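Local coordinates for putative C39-like peptidase (Bacillus anthracis, PDB 3ERV), which is of unknown function but, as a C39-like member of the papain-type clan CA, is probably a cysteine peptidase, at residues A[142-156]-A[211-225]. Sequence-based numbering, arbitrary orientation.
Sequences GQPVVIITNATFAPL and QAWVQMGSQAISYVK
Gln-215 reaches along the backbone of Leu-156 with its whole amide: OE1 accepts from Leu-156 N (2.6 Å) on a lone pair, and NE2 returns a bond to Leu-156 O (3.0 Å), almost in the amide plane. Its CG lies anti to the backbone N (chi1 -179°) and the chain beyond is extended, which carries the amide clear of the helix. One turn back, Ala-212 presses CB into the bend formed by Thr-149, Asn-150 and Ala-154, and a water ties Asn-150 ND2 to Ala-212 O and Gln-215 OE1. Asn-150 itself closes an Asx turn onto Thr-152 N. Trp-213 turns an edge to the strand, CD1 3.5 Å from Ile-148 O, while NE1 donates to Gln-219 O from the face of that carbonyl opposite Ile-148 N; two donors thus grip one oxygen. Past this point the chains run as antiparallel neighbours, strand 145-150 lying between 220-223 and 177-185 in the sheet of this papain-like fold, whose presumed catalytic His-178 sits on 177-185. Val-146 and Ile-221 form a hydrogen-bonded pair, and Val-145 CG1 meets Ala-220 CB at 3.6 Å. Ser-222 OG then donates to Pro-144 O (2.8 Å) from above the carbonyl plane. At the far end Gln-143 CG sits over one face of the Tyr-223 ring, 3.8 Å from its centroid, a CH-pi contact, with Pro-144 CD 3.6 Å from Tyr-223 OH.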
loop_
_atom_site.group_PDB
_atom_site.type_symbol
_atom_site.label_atom_id
_atom_site.label_comp_id
_atom_site.label_asym_id
_atom_site.label_seq_id
_atom_site.Cartn_x
_atom_site.Cartn_y
_atom_site.Cartn_z
ATOM N N GLY A 142 17.082 3.515 5.064
ATOM C CA GLY A 142 16.712 4.795 4.469
ATOM C C GLY A 142 15.646 4.709 3.389
ATOM O O GLY A 142 15.335 5.713 2.717
ATOM N N GLN A 143 15.098 3.515 3.185
ATOM C CA GLN A 143 14.046 3.312 2.162
ATOM C C GLN A 143 12.687 2.981 2.804
ATOM O O GLN A 143 12.514 1.901 3.385
ATOM C CB GLN A 143 14.417 2.222 1.133
ATOM C CG GLN A 143 15.555 2.617 0.182
ATOM C CD GLN A 143 16.829 2.776 0.942
ATOM O OE1 GLN A 143 17.269 1.844 1.643
ATOM N NE2 GLN A 143 17.419 3.964 0.869
ATOM N N PRO A 144 11.728 3.903 2.683
ATOM C CA PRO A 144 10.378 3.670 3.237
ATOM C C PRO A 144 9.644 2.577 2.434
ATOM O O PRO A 144 10.068 2.211 1.312
ATOM C CB PRO A 144 9.681 5.031 3.061
ATOM C CG PRO A 144 10.318 5.642 1.817
ATOM C CD PRO A 144 11.785 5.099 1.804
ATOM N N VAL A 145 8.568 2.046 2.997
ATOM C CA VAL A 145 7.946 0.855 2.430
ATOM C C VAL A 145 6.428 1.089 2.289
ATOM O O VAL A 145 5.774 1.468 3.248
ATOM C CB VAL A 145 8.223 -0.374 3.362
ATOM C CG1 VAL A 145 7.648 -1.714 2.776
ATOM C CG2 VAL A 145 9.716 -0.448 3.688
ATOM N N VAL A 146 5.885 0.866 1.098
ATOM C CA VAL A 146 4.465 0.937 0.904
ATOM C C VAL A 146 3.839 -0.387 1.378
ATOM O O VAL A 146 4.288 -1.476 0.980
ATOM C CB VAL A 146 4.137 1.182 -0.566
ATOM C CG1 VAL A 146 2.589 1.088 -0.829
ATOM C CG2 VAL A 146 4.746 2.510 -1.024
ATOM N N ILE A 147 2.818 -0.306 2.235
ATOM C CA ILE A 147 2.235 -1.538 2.768
ATOM C C ILE A 147 0.707 -1.623 2.644
ATOM O O ILE A 147 -0.007 -0.627 2.794
ATOM C CB ILE A 147 2.694 -1.817 4.221
ATOM C CG1 ILE A 147 2.062 -0.806 5.160
ATOM C CG2 ILE A 147 4.259 -1.850 4.366
ATOM C CD1 ILE A 147 0.872 -1.379 5.897
ATOM N N ILE A 148 0.193 -2.801 2.346
ATOM C CA ILE A 148 -1.254 -2.969 2.348
ATOM C C ILE A 148 -1.655 -3.499 3.751
ATOM O O ILE A 148 -1.036 -4.428 4.240
ATOM C CB ILE A 148 -1.721 -3.981 1.271
ATOM C CG1 ILE A 148 -1.210 -3.599 -0.125
ATOM C CG2 ILE A 148 -3.261 -4.157 1.298
ATOM C CD1 ILE A 148 -1.740 -2.333 -0.641
ATOM N N THR A 149 -2.667 -2.904 4.380
ATOM C CA THR A 149 -3.117 -3.336 5.712
ATOM C C THR A 149 -4.600 -3.069 5.786
ATOM O O THR A 149 -5.251 -3.029 4.742
ATOM C CB THR A 149 -2.389 -2.599 6.858
ATOM O OG1 THR A 149 -2.827 -3.126 8.120
ATOM C CG2 THR A 149 -2.685 -1.084 6.838
ATOM N N ASN A 150 -5.154 -2.889 6.989
ATOM C CA ASN A 150 -6.543 -2.399 7.080
ATOM C C ASN A 150 -6.595 -1.086 7.862
ATOM O O ASN A 150 -5.692 -0.788 8.636
ATOM C CB ASN A 150 -7.483 -3.448 7.687
ATOM C CG ASN A 150 -7.327 -3.544 9.206
ATOM O OD1 ASN A 150 -7.829 -2.707 9.949
ATOM N ND2 ASN A 150 -6.572 -4.509 9.644
ATOM N N ALA A 151 -7.652 -0.306 7.656
ATOM C CA ALA A 151 -7.721 1.054 8.205
ATOM C C ALA A 151 -7.561 1.176 9.746
ATOM O O ALA A 151 -7.199 2.263 10.241
ATOM C CB ALA A 151 -8.988 1.725 7.741
ATOM N N THR A 152 -7.804 0.079 10.491
ATOM C CA THR A 152 -7.679 0.103 11.967
ATOM C C THR A 152 -6.267 -0.193 12.437
ATOM O O THR A 152 -5.939 0.016 13.610
ATOM C CB THR A 152 -8.563 -0.970 12.692
ATOM O OG1 THR A 152 -7.976 -2.269 12.533
ATOM C CG2 THR A 152 -9.997 -0.966 12.179
ATOM N N PHE A 153 -5.431 -0.707 11.540
ATOM C CA PHE A 153 -4.076 -1.054 11.908
ATOM C C PHE A 153 -4.033 -2.092 13.036
ATOM O O PHE A 153 -3.061 -2.159 13.795
ATOM C CB PHE A 153 -3.300 0.195 12.296
ATOM C CG PHE A 153 -3.329 1.273 11.241
ATOM C CD1 PHE A 153 -2.864 1.016 9.945
ATOM C CD2 PHE A 153 -3.821 2.531 11.533
ATOM C CE1 PHE A 153 -2.914 1.993 8.975
ATOM C CE2 PHE A 153 -3.861 3.517 10.562
ATOM C CZ PHE A 153 -3.415 3.240 9.275
ATOM N N ALA A 154 -5.089 -2.899 13.137
ATOM C CA ALA A 154 -5.107 -4.023 14.068
ATOM C C ALA A 154 -5.781 -5.188 13.384
ATOM O O ALA A 154 -6.549 -5.001 12.424
ATOM C CB ALA A 154 -5.831 -3.651 15.383
ATOM N N PRO A 155 -5.484 -6.407 13.858
ATOM C CA PRO A 155 -6.061 -7.606 13.244
ATOM C C PRO A 155 -7.598 -7.553 13.267
ATOM O O PRO A 155 -8.229 -6.983 14.198
ATOM C CB PRO A 155 -5.505 -8.744 14.104
ATOM C CG PRO A 155 -4.213 -8.164 14.679
ATOM C CD PRO A 155 -4.525 -6.721 14.933
ATOM N N LEU A 156 -8.213 -8.083 12.224
ATOM C CA LEU A 156 -9.641 -8.007 12.136
ATOM C C LEU A 156 -10.163 -9.382 12.436
ATOM O O LEU A 156 -9.507 -10.402 12.154
ATOM C CB LEU A 156 -10.104 -7.575 10.740
ATOM C CG LEU A 156 -9.826 -6.129 10.294
ATOM C CD1 LEU A 156 -10.134 -5.918 8.793
ATOM C CD2 LEU A 156 -10.550 -5.111 11.177
ATOM N N GLN A 211 0.540 -7.329 13.049
ATOM C CA GLN A 211 -0.380 -8.469 12.949
ATOM C C GLN A 211 -1.428 -8.220 11.869
ATOM O O GLN A 211 -1.772 -9.123 11.085
ATOM C CB GLN A 211 -1.062 -8.722 14.298
ATOM C CG GLN A 211 -0.145 -9.338 15.337
ATOM C CD GLN A 211 -0.781 -9.374 16.719
ATOM O OE1 GLN A 211 -1.648 -8.545 17.051
ATOM N NE2 GLN A 211 -0.345 -10.328 17.541
ATOM N N ALA A 212 -1.933 -6.991 11.841
ATOM C CA ALA A 212 -2.818 -6.531 10.763
ATOM C C ALA A 212 -2.150 -6.696 9.375
ATOM O O ALA A 212 -2.770 -7.197 8.435
ATOM C CB ALA A 212 -3.237 -5.081 11.007
ATOM N N TRP A 213 -0.885 -6.277 9.285
ATOM C CA TRP A 213 -0.068 -6.357 8.036
ATOM C C TRP A 213 0.076 -7.802 7.569
ATOM O O TRP A 213 -0.174 -8.123 6.395
ATOM C CB TRP A 213 1.329 -5.743 8.238
ATOM C CG TRP A 213 2.200 -5.886 7.022
ATOM C CD1 TRP A 213 1.991 -5.333 5.779
ATOM C CD2 TRP A 213 3.409 -6.655 6.918
ATOM N NE1 TRP A 213 3.020 -5.698 4.913
ATOM C CE2 TRP A 213 3.886 -6.519 5.586
ATOM C CE3 TRP A 213 4.130 -7.454 7.819
ATOM C CZ2 TRP A 213 5.043 -7.152 5.143
ATOM C CZ3 TRP A 213 5.278 -8.085 7.381
ATOM C CH2 TRP A 213 5.740 -7.916 6.057
ATOM N N VAL A 214 0.472 -8.672 8.502
ATOM C CA VAL A 214 0.595 -10.112 8.205
ATOM C C VAL A 214 -0.758 -10.716 7.776
ATOM O O VAL A 214 -0.847 -11.496 6.821
ATOM C CB VAL A 214 1.183 -10.887 9.422
ATOM C CG1 VAL A 214 0.963 -12.385 9.237
ATOM C CG2 VAL A 214 2.674 -10.578 9.594
ATOM N N GLN A 215 -1.811 -10.323 8.485
ATOM C CA GLN A 215 -3.178 -10.737 8.157
ATOM C C GLN A 215 -3.635 -10.364 6.753
ATOM O O GLN A 215 -4.338 -11.155 6.130
ATOM C CB GLN A 215 -4.192 -10.172 9.160
ATOM C CG GLN A 215 -5.595 -10.624 8.843
ATOM C CD GLN A 215 -6.572 -10.242 9.926
ATOM O OE1 GLN A 215 -6.741 -9.075 10.272
ATOM N NE2 GLN A 215 -7.228 -11.236 10.469
ATOM N N MET A 216 -3.255 -9.179 6.258
ATOM C CA MET A 216 -3.544 -8.818 4.865
ATOM C C MET A 216 -2.589 -9.403 3.831
ATOM O O MET A 216 -2.685 -9.062 2.662
ATOM C CB MET A 216 -3.633 -7.294 4.679
ATOM C CG MET A 216 -4.875 -6.662 5.307
ATOM S SD MET A 216 -6.444 -7.207 4.588
ATOM C CE MET A 216 -6.294 -6.693 2.863
ATOM N N GLY A 217 -1.663 -10.277 4.231
ATOM C CA GLY A 217 -0.900 -11.006 3.240
ATOM C C GLY A 217 0.571 -10.630 3.245
ATOM O O GLY A 217 1.309 -10.987 2.330
ATOM N N SER A 218 0.994 -9.894 4.262
ATOM C CA SER A 218 2.376 -9.394 4.321
ATOM C C SER A 218 2.812 -8.637 3.035
ATOM O O SER A 218 3.952 -8.777 2.588
ATOM C CB SER A 218 3.333 -10.565 4.591
ATOM O OG SER A 218 3.249 -10.953 5.956
ATOM N N GLN A 219 1.896 -7.866 2.447
ATOM C CA GLN A 219 2.154 -7.234 1.160
ATOM C C GLN A 219 2.950 -5.933 1.335
ATOM O O GLN A 219 2.555 -5.062 2.123
ATOM C CB GLN A 219 0.879 -6.950 0.426
ATOM C CG GLN A 219 -0.197 -8.047 0.472
ATOM C CD GLN A 219 -1.328 -7.681 -0.472
ATOM O OE1 GLN A 219 -1.059 -7.180 -1.557
ATOM N NE2 GLN A 219 -2.589 -7.890 -0.065
ATOM N N ALA A 220 4.064 -5.806 0.610
ATOM C CA ALA A 220 4.929 -4.618 0.768
ATOM C C ALA A 220 5.800 -4.362 -0.421
ATOM O O ALA A 220 6.323 -5.284 -1.014
ATOM C CB ALA A 220 5.789 -4.735 1.992
ATOM N N ILE A 221 5.934 -3.089 -0.782
ATOM C CA ILE A 221 6.746 -2.671 -1.928
ATOM C C ILE A 221 7.768 -1.629 -1.433
ATOM O O ILE A 221 7.432 -0.722 -0.669
ATOM C CB ILE A 221 5.902 -1.992 -3.041
ATOM C CG1 ILE A 221 4.818 -2.916 -3.620
ATOM C CG2 ILE A 221 6.794 -1.373 -4.143
ATOM C CD1 ILE A 221 5.364 -4.204 -4.058
ATOM N N SER A 222 8.998 -1.725 -1.902
ATOM C CA SER A 222 9.959 -0.667 -1.606
ATOM C C SER A 222 10.910 -0.494 -2.785
ATOM O O SER A 222 10.562 -0.835 -3.931
ATOM C CB SER A 222 10.727 -0.960 -0.299
ATOM O OG SER A 222 11.548 0.157 0.073
ATOM N N TYR A 223 12.097 0.043 -2.525
ATOM C CA TYR A 223 13.117 0.077 -3.550
ATOM C C TYR A 223 14.482 0.007 -2.843
ATOM O O TYR A 223 14.576 0.136 -1.613
ATOM C CB TYR A 223 12.986 1.360 -4.411
ATOM C CG TYR A 223 13.169 2.627 -3.562
ATOM C CD1 TYR A 223 14.399 3.295 -3.506
ATOM C CD2 TYR A 223 12.122 3.112 -2.760
ATOM C CE1 TYR A 223 14.567 4.433 -2.696
ATOM C CE2 TYR A 223 12.269 4.240 -1.961
ATOM C CZ TYR A 223 13.487 4.904 -1.927
ATOM O OH TYR A 223 13.634 6.042 -1.112
ATOM N N VAL A 224 15.548 -0.180 -3.619
ATOM C CA VAL A 224 16.883 -0.168 -3.037
ATOM C C VAL A 224 17.732 1.014 -3.553
ATOM O O VAL A 224 17.526 1.522 -4.676
ATOM C CB VAL A 224 17.593 -1.540 -3.235
ATOM C CG1 VAL A 224 16.838 -2.628 -2.461
ATOM C CG2 VAL A 224 17.678 -1.897 -4.719
ATOM N N LYS A 225 18.673 1.462 -2.730
ATOM C CA LYS A 225 19.543 2.607 -3.085
ATOM C C LYS A 225 20.222 2.521 -4.450
ATOM O O LYS A 225 20.232 3.499 -5.212
ATOM C CB LYS A 225 20.617 2.800 -2.032
ATOM C CG LYS A 225 20.328 3.900 -1.070
ATOM C CD LYS A 225 21.491 4.024 -0.093
ATOM C CE LYS A 225 21.135 4.917 1.096
ATOM N NZ LYS A 225 19.918 4.463 1.848
HETATM O O HOH W 1 16.623 6.541 -0.367
HETATM O O HOH W 2 -0.293 -7.011 3.898
HETATM O O HOH W 3 -5.661 -6.988 8.506
#